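Local coordinates for hypothetical protein (Uncultured marine organism, PDB 2OP5) that is of unknown function but forms a dimer of ferredoxin-like folds whose sheets pair through antiparallel strands, at the interface of chains A and B. Residues are numbered along the deposited sequence; one frame, centred on the assembly and turned at random. Chains: chain A/B, hypothetical protein.

Contact 1: the interface of chains A and B. Residues chain A 40, 48-51; chain B 111-113.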
# COMPACT_ATOMS: atom_id res chain seq x y z
N TYR A 40 -18.10 3.69 4.26
CA TYR A 40 -17.02 4.65 3.99
C TYR A 40 -17.30 6.03 4.53
O TYR A 40 -16.40 6.69 5.01
CB TYR A 40 -16.76 4.79 2.48
CG TYR A 40 -15.92 3.72 1.84
CD1 TYR A 40 -14.72 3.30 2.43
CD2 TYR A 40 -16.26 3.22 0.59
CE1 TYR A 40 -13.94 2.35 1.84
CE2 TYR A 40 -15.47 2.28 -0.02
CZ TYR A 40 -14.31 1.85 0.61
OH TYR A 40 -13.52 0.89 -0.00
N LEU A 48 -10.62 7.50 8.35
CA LEU A 48 -10.18 6.88 7.10
C LEU A 48 -10.07 8.00 6.06
O LEU A 48 -11.02 8.79 5.87
CB LEU A 48 -11.13 5.78 6.62
CG LEU A 48 -10.68 5.01 5.38
CD1 LEU A 48 -9.48 4.12 5.68
CD2 LEU A 48 -11.81 4.19 4.82
N ILE A 49 -8.90 8.11 5.45
CA ILE A 49 -8.63 9.08 4.39
C ILE A 49 -8.77 8.43 3.03
O ILE A 49 -9.38 8.99 2.13
CB ILE A 49 -7.19 9.63 4.49
CG1 ILE A 49 -7.03 10.38 5.83
CG2 ILE A 49 -6.85 10.52 3.27
CD1 ILE A 49 -5.60 10.83 6.14
N ARG A 50 -8.22 7.23 2.89
CA ARG A 50 -8.17 6.56 1.61
C ARG A 50 -8.17 5.04 1.77
O ARG A 50 -7.67 4.52 2.76
CB ARG A 50 -6.92 7.03 0.86
CG ARG A 50 -6.82 6.62 -0.60
CD ARG A 50 -5.48 7.03 -1.16
NE ARG A 50 -5.38 8.49 -1.31
CZ ARG A 50 -5.45 9.16 -2.46
NH1 ARG A 50 -5.59 8.53 -3.64
NH2 ARG A 50 -5.35 10.49 -2.44
N HIS A 51 -8.75 4.36 0.79
CA HIS A 51 -8.83 2.89 0.75
C HIS A 51 -8.79 2.48 -0.70
O HIS A 51 -9.67 2.82 -1.47
CB HIS A 51 -10.09 2.36 1.42
CG HIS A 51 -10.21 0.86 1.41
ND1 HIS A 51 -11.42 0.21 1.31
CD2 HIS A 51 -9.26 -0.11 1.46
CE1 HIS A 51 -11.22 -1.10 1.35
NE2 HIS A 51 -9.92 -1.32 1.44
N SER B 111 -10.97 -0.76 -7.02
CA SER B 111 -11.84 0.29 -6.44
C SER B 111 -11.02 1.16 -5.53
O SER B 111 -10.03 0.71 -4.95
CB SER B 111 -13.03 -0.28 -5.67
OG SER B 111 -12.65 -0.66 -4.36
N GLU B 112 -11.45 2.40 -5.39
CA GLU B 112 -10.75 3.36 -4.57
C GLU B 112 -11.70 4.31 -3.83
O GLU B 112 -12.70 4.78 -4.39
CB GLU B 112 -9.79 4.15 -5.47
CG GLU B 112 -8.98 5.21 -4.76
CD GLU B 112 -7.95 5.88 -5.66
OE1 GLU B 112 -8.26 6.17 -6.83
OE2 GLU B 112 -6.83 6.13 -5.16
N PHE B 113 -11.41 4.56 -2.56
CA PHE B 113 -12.14 5.56 -1.79
C PHE B 113 -11.17 6.67 -1.42
O PHE B 113 -10.04 6.38 -1.01
CB PHE B 113 -12.74 4.99 -0.51
CG PHE B 113 -13.21 6.06 0.43
CD1 PHE B 113 -14.32 6.81 0.13
CD2 PHE B 113 -12.49 6.37 1.60
CE1 PHE B 113 -14.74 7.81 0.97
CE2 PHE B 113 -12.92 7.37 2.43
CZ PHE B 113 -14.04 8.08 2.12
O HOH W 1 -11.90 1.24 -2.19

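Contact 2: the interface of chains A and B. Residues chain A 8, 50, 52, 69, 112, 114; chain B 50, 52, 69, 112, 114.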
# COMPACT_ATOMS: atom_id res chain seq x y z
N THR A 8 -1.63 11.53 5.66
CA THR A 8 -1.74 10.20 6.24
C THR A 8 -0.67 10.05 7.31
O THR A 8 0.50 10.29 7.05
CB THR A 8 -1.55 9.09 5.16
OG1 THR A 8 -2.56 9.20 4.17
CG2 THR A 8 -1.65 7.70 5.77
N ARG A 50 -8.22 7.23 2.89
CA ARG A 50 -8.17 6.56 1.61
C ARG A 50 -8.17 5.04 1.77
O ARG A 50 -7.67 4.52 2.76
CB ARG A 50 -6.92 7.03 0.86
CG ARG A 50 -6.82 6.62 -0.60
CD ARG A 50 -5.48 7.03 -1.16
NE ARG A 50 -5.38 8.49 -1.31
CZ ARG A 50 -5.45 9.16 -2.46
NH1 ARG A 50 -5.59 8.53 -3.64
NH2 ARG A 50 -5.35 10.49 -2.44
N VAL A 52 -7.75 1.74 -1.06
CA VAL A 52 -7.48 1.32 -2.43
C VAL A 52 -7.40 -0.20 -2.49
O VAL A 52 -6.69 -0.83 -1.69
CB VAL A 52 -6.13 1.87 -2.92
CG1 VAL A 52 -6.04 1.77 -4.45
CG2 VAL A 52 -5.94 3.31 -2.49
N GLU A 69 -5.50 4.09 4.54
CA GLU A 69 -4.75 5.23 5.06
C GLU A 69 -5.61 6.04 6.02
O GLU A 69 -6.75 6.39 5.71
CB GLU A 69 -4.27 6.09 3.91
CG GLU A 69 -3.36 5.34 2.97
CD GLU A 69 -2.78 6.21 1.91
OE1 GLU A 69 -2.54 7.40 2.18
OE2 GLU A 69 -2.52 5.70 0.81
N GLU A 112 5.68 11.31 2.87
CA GLU A 112 4.57 11.33 1.93
C GLU A 112 4.77 12.41 0.84
O GLU A 112 4.93 13.60 1.14
CB GLU A 112 3.25 11.60 2.65
CG GLU A 112 2.02 11.34 1.76
CD GLU A 112 0.71 11.62 2.46
OE1 GLU A 112 0.71 12.00 3.66
OE2 GLU A 112 -0.33 11.46 1.79
N ILE A 114 2.90 13.90 -2.55
CA ILE A 114 1.64 14.03 -3.25
C ILE A 114 1.94 14.98 -4.41
O ILE A 114 2.66 15.96 -4.21
CB ILE A 114 0.57 14.65 -2.34
CG1 ILE A 114 0.65 14.04 -0.94
CG2 ILE A 114 -0.83 14.44 -2.96
CD1 ILE A 114 -0.30 14.69 0.09
N ARG B 50 1.24 9.76 -6.08
CA ARG B 50 1.56 9.71 -4.66
C ARG B 50 2.63 8.69 -4.38
O ARG B 50 2.80 7.72 -5.12
CB ARG B 50 0.35 9.27 -3.82
CG ARG B 50 -0.84 10.16 -3.91
CD ARG B 50 -2.09 9.60 -3.22
NE ARG B 50 -2.12 9.96 -1.80
CZ ARG B 50 -1.80 9.18 -0.77
NH1 ARG B 50 -1.43 7.90 -0.94
NH2 ARG B 50 -1.88 9.68 0.45
N VAL B 52 4.01 7.05 -0.53
CA VAL B 52 3.96 6.99 0.92
C VAL B 52 4.95 5.93 1.37
O VAL B 52 5.03 4.82 0.80
CB VAL B 52 2.57 6.61 1.44
CG1 VAL B 52 2.43 6.99 2.91
CG2 VAL B 52 1.50 7.30 0.63
N GLU B 69 1.36 5.29 -6.38
CA GLU B 69 0.10 5.39 -7.14
C GLU B 69 0.34 6.16 -8.44
O GLU B 69 0.91 7.25 -8.43
CB GLU B 69 -1.03 6.04 -6.34
CG GLU B 69 -1.50 5.20 -5.13
CD GLU B 69 -2.68 5.81 -4.38
OE1 GLU B 69 -3.71 6.12 -5.03
OE2 GLU B 69 -2.59 5.93 -3.13
N GLU B 112 -11.45 2.40 -5.39
CA GLU B 112 -10.75 3.36 -4.57
C GLU B 112 -11.70 4.31 -3.83
O GLU B 112 -12.70 4.78 -4.39
CB GLU B 112 -9.79 4.15 -5.47
CG GLU B 112 -8.98 5.21 -4.76
CD GLU B 112 -7.95 5.88 -5.66
OE1 GLU B 112 -8.26 6.17 -6.83
OE2 GLU B 112 -6.83 6.13 -5.16
N ILE B 114 -11.60 7.92 -1.58
CA ILE B 114 -10.83 9.09 -1.20
C ILE B 114 -11.73 10.13 -0.51
O ILE B 114 -12.58 10.75 -1.15
CB ILE B 114 -10.16 9.77 -2.40
CG1 ILE B 114 -9.17 8.84 -3.08
CG2 ILE B 114 -9.42 11.06 -1.95
CD1 ILE B 114 -8.62 9.40 -4.39

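Contact 3: the interface of chains A and B. Residues chain A 11, 69, 108-112; chain B 52-54.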
# COMPACT_ATOMS: atom_id res chain seq x y z
N LEU A 11 -1.00 3.83 8.43
CA LEU A 11 -1.34 3.08 7.23
C LEU A 11 -1.26 1.55 7.40
O LEU A 11 -0.43 1.04 8.16
CB LEU A 11 -0.36 3.56 6.14
CG LEU A 11 -0.21 3.08 4.70
CD1 LEU A 11 0.48 4.14 3.86
CD2 LEU A 11 0.55 1.77 4.60
N GLU A 69 -5.50 4.09 4.54
CA GLU A 69 -4.75 5.23 5.06
C GLU A 69 -5.61 6.04 6.02
O GLU A 69 -6.75 6.39 5.71
CB GLU A 69 -4.27 6.09 3.91
CG GLU A 69 -3.36 5.34 2.97
CD GLU A 69 -2.78 6.21 1.91
OE1 GLU A 69 -2.54 7.40 2.18
OE2 GLU A 69 -2.52 5.70 0.81
N VAL A 108 3.53 3.76 11.08
CA VAL A 108 3.55 5.19 10.99
C VAL A 108 4.13 5.59 9.66
O VAL A 108 5.12 5.02 9.22
CB VAL A 108 4.52 5.86 12.02
CG1 VAL A 108 4.16 7.31 12.23
CG2 VAL A 108 4.48 5.20 13.34
N VAL A 109 3.53 6.61 9.06
CA VAL A 109 4.05 7.20 7.85
C VAL A 109 5.26 8.08 8.23
O VAL A 109 5.21 8.85 9.19
CB VAL A 109 2.98 8.02 7.09
CG1 VAL A 109 3.60 8.81 5.95
CG2 VAL A 109 1.91 7.09 6.55
N VAL A 110 6.35 7.91 7.49
CA VAL A 110 7.60 8.64 7.69
C VAL A 110 7.78 9.70 6.58
O VAL A 110 8.41 10.73 6.79
CB VAL A 110 8.82 7.65 7.59
CG1 VAL A 110 10.13 8.35 7.94
CG2 VAL A 110 8.62 6.45 8.49
N SER A 111 7.25 9.43 5.39
CA SER A 111 7.36 10.38 4.31
C SER A 111 6.18 10.19 3.37
O SER A 111 5.73 9.05 3.15
CB SER A 111 8.68 10.18 3.56
OG SER A 111 8.91 11.21 2.63
N GLU A 112 5.68 11.31 2.87
CA GLU A 112 4.57 11.33 1.93
C GLU A 112 4.77 12.41 0.84
O GLU A 112 4.93 13.60 1.14
CB GLU A 112 3.25 11.60 2.65
CG GLU A 112 2.02 11.34 1.76
CD GLU A 112 0.71 11.62 2.46
OE1 GLU A 112 0.71 12.00 3.66
OE2 GLU A 112 -0.33 11.46 1.79
N VAL B 52 4.01 7.05 -0.53
CA VAL B 52 3.96 6.99 0.92
C VAL B 52 4.95 5.93 1.37
O VAL B 52 5.03 4.82 0.80
CB VAL B 52 2.57 6.61 1.44
CG1 VAL B 52 2.43 6.99 2.91
CG2 VAL B 52 1.50 7.30 0.63
N ILE B 53 5.72 6.31 2.38
CA ILE B 53 6.74 5.46 2.95
C ILE B 53 6.36 5.35 4.41
O ILE B 53 6.12 6.37 5.07
CB ILE B 53 8.13 6.10 2.82
CG1 ILE B 53 8.47 6.31 1.33
CG2 ILE B 53 9.18 5.27 3.56
CD1 ILE B 53 9.78 6.96 1.06
N SER B 54 6.28 4.12 4.91
CA SER B 54 5.93 3.92 6.30
C SER B 54 6.68 2.77 6.93
O SER B 54 7.21 1.90 6.26
CB SER B 54 4.40 3.75 6.48
OG SER B 54 3.87 2.81 5.57

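Contact 1: the interface of chains A and B
B:Phe113 lays its ring on that of A:Tyr40, the two nearly parallel, 6° apart, with centroids 4.5 Å from each other. The side chains run antiparallel, displaced along each other: CB of B:Phe113 sits over the middle of the tyrosine ring, 3.7 Å from A:Tyr40 CZ, while the phenyl group reaches back over the tyrosine CB. The phenylalanine CG is anti to its backbone N (chi1 166°), which turns the ring from the strand towards helix 37-46. A:Leu48 adds a methyl, CD2, at 3.9 Å from B:Phe113 CD2. The backbones pair antiparallel here: B:Phe113 N donates to A:His51 O at 2.7 Å, and A:His51 N returns a bond to B:Phe113 O at 3.0 Å. Behind this first shell, A:Tyr40 OH meets A:His51 ND1 at 2.6 Å, with the imidazole nitrogen in the plane of the tyrosine ring, at its edge; this bond probably holds the phenol end in place, while the stack keeps the ring from turning. A water joins A:Tyr40 OH, A:His51 O and B:Ser111 OG, tying the phenol to both chains. On the other side of the strand, A:Arg50 NH1 makes a salt bridge with B:Glu112 OE2 at 3.1 Å, weak as a hydrogen bond. The site fastens strand 111-114 of chain B to strand 48-56 of chain A and seats its aromatic residue against the helix, so that sheet pairing and core packing hold the dimer.

Contact 2: the interface of chains A and B
A:Arg50 and B:Arg50 stack their guanidinium groups at the centre of this ferredoxin-like dimer, the planes 21° apart and the two side chains passing head to tail. Packing is close here: A:Arg50 CZ is 3.5 Å from B:Arg50 CD, which lies over the centre of the A:Arg50 guanidinium, and B:Ile114 CG1 covers the opposite face. The surrounding carboxylates probably offset the repulsion of like charges. B:Arg50 meets A:Glu69 tip to tip, its NH2 donating to A:Glu69 OE1 at 2.9 Å on the syn lone pair, though the oxygen lies 29° out of the guanidinium plane. A:Thr8 OG1 takes the anti lone pair of A:Glu69 OE1 at 2.7 Å, gripping it from a second direction. A:Glu112 OE2 stands 2.7 Å from B:Arg50 NH2 as a salt bridge without a directed hydrogen bond; A:Thr8 N steadies its other oxygen, OE1. Though packed on both faces, A:Arg50 is paired more loosely with acids: NH1 is 3.4 Å from B:Glu69 OE1, with carboxylate and guanidinium steeply inclined. B:Glu69 sits between both arginines, its OE2 accepting from B:Arg50 NH1 at 3.2 Å from above the carboxylate plane. CG of A:Arg50 is anti to the backbone N (chi1 -170°), that of B:Arg50 beside it. A:Ile114 CG2 stays 4.4 Å from B:Arg50 CG.

Contact 3: the interface of chains A and B
Strand 106-114 of chain A and strand 48-55 of chain B pair antiparallel, with A:Ser111 opposite B:Ile53 and a bulge-like irregularity at A:Val110, where B:Ile53 O accepts from two successive amides, A:Val110 N at 2.9 Å and A:Ser111 N at 3.3 Å. B:Ile53 N returns a bond to A:Ser111 O at 2.8 Å. Within this ferredoxin-like dimer the side chains of B:Val52 and B:Ser54 turn towards A:Leu11, on strand 10-17, while B:Ile53 turns to the other side of the strand. A:Leu11 and B:Val52 come tip to tip, methyl on methyl, with A:Leu11 CD1 3.6 Å from B:Val52 CG1. That leucine has CG anti to its backbone N (chi1 177°), a reach that carries both methyls across to chain B; the second, CD2, lies 3.6 Å from the hydroxyl oxygen B:Ser54 OG. A:Val109 crosses B:Val52 at about a right angle and sets CG2 3.7 Å from the same CG1, so this valine methyl is held between leucine and valine of the partner. An alanine in place of A:Leu11 would probably open a gap beside B:Val52 CG1 and strip B:Ser54 OG of its apolar neighbour, leaving A:Val109 to pack the valine from one side.

Contact 2 sits between the other two, about 9 Å from contact 1 and about 9 Å from contact 3, measured between the centres of their C-alpha atoms; contacts 1 and 3 are about 16 Å apart. Contacts 1 and 2 share A:Arg50 and B:Glu112, contacts 2 and 3 share A:Glu69, A:Glu112 and B:Val52. All three draw on the edge strand that begins at residue 48 and on the C-terminal strand of the partner. The two-fold repeats each with chains exchanged, so charged centre, aromatic seat and apolar packing form one continuous interface, as suits a protein that is a dimer.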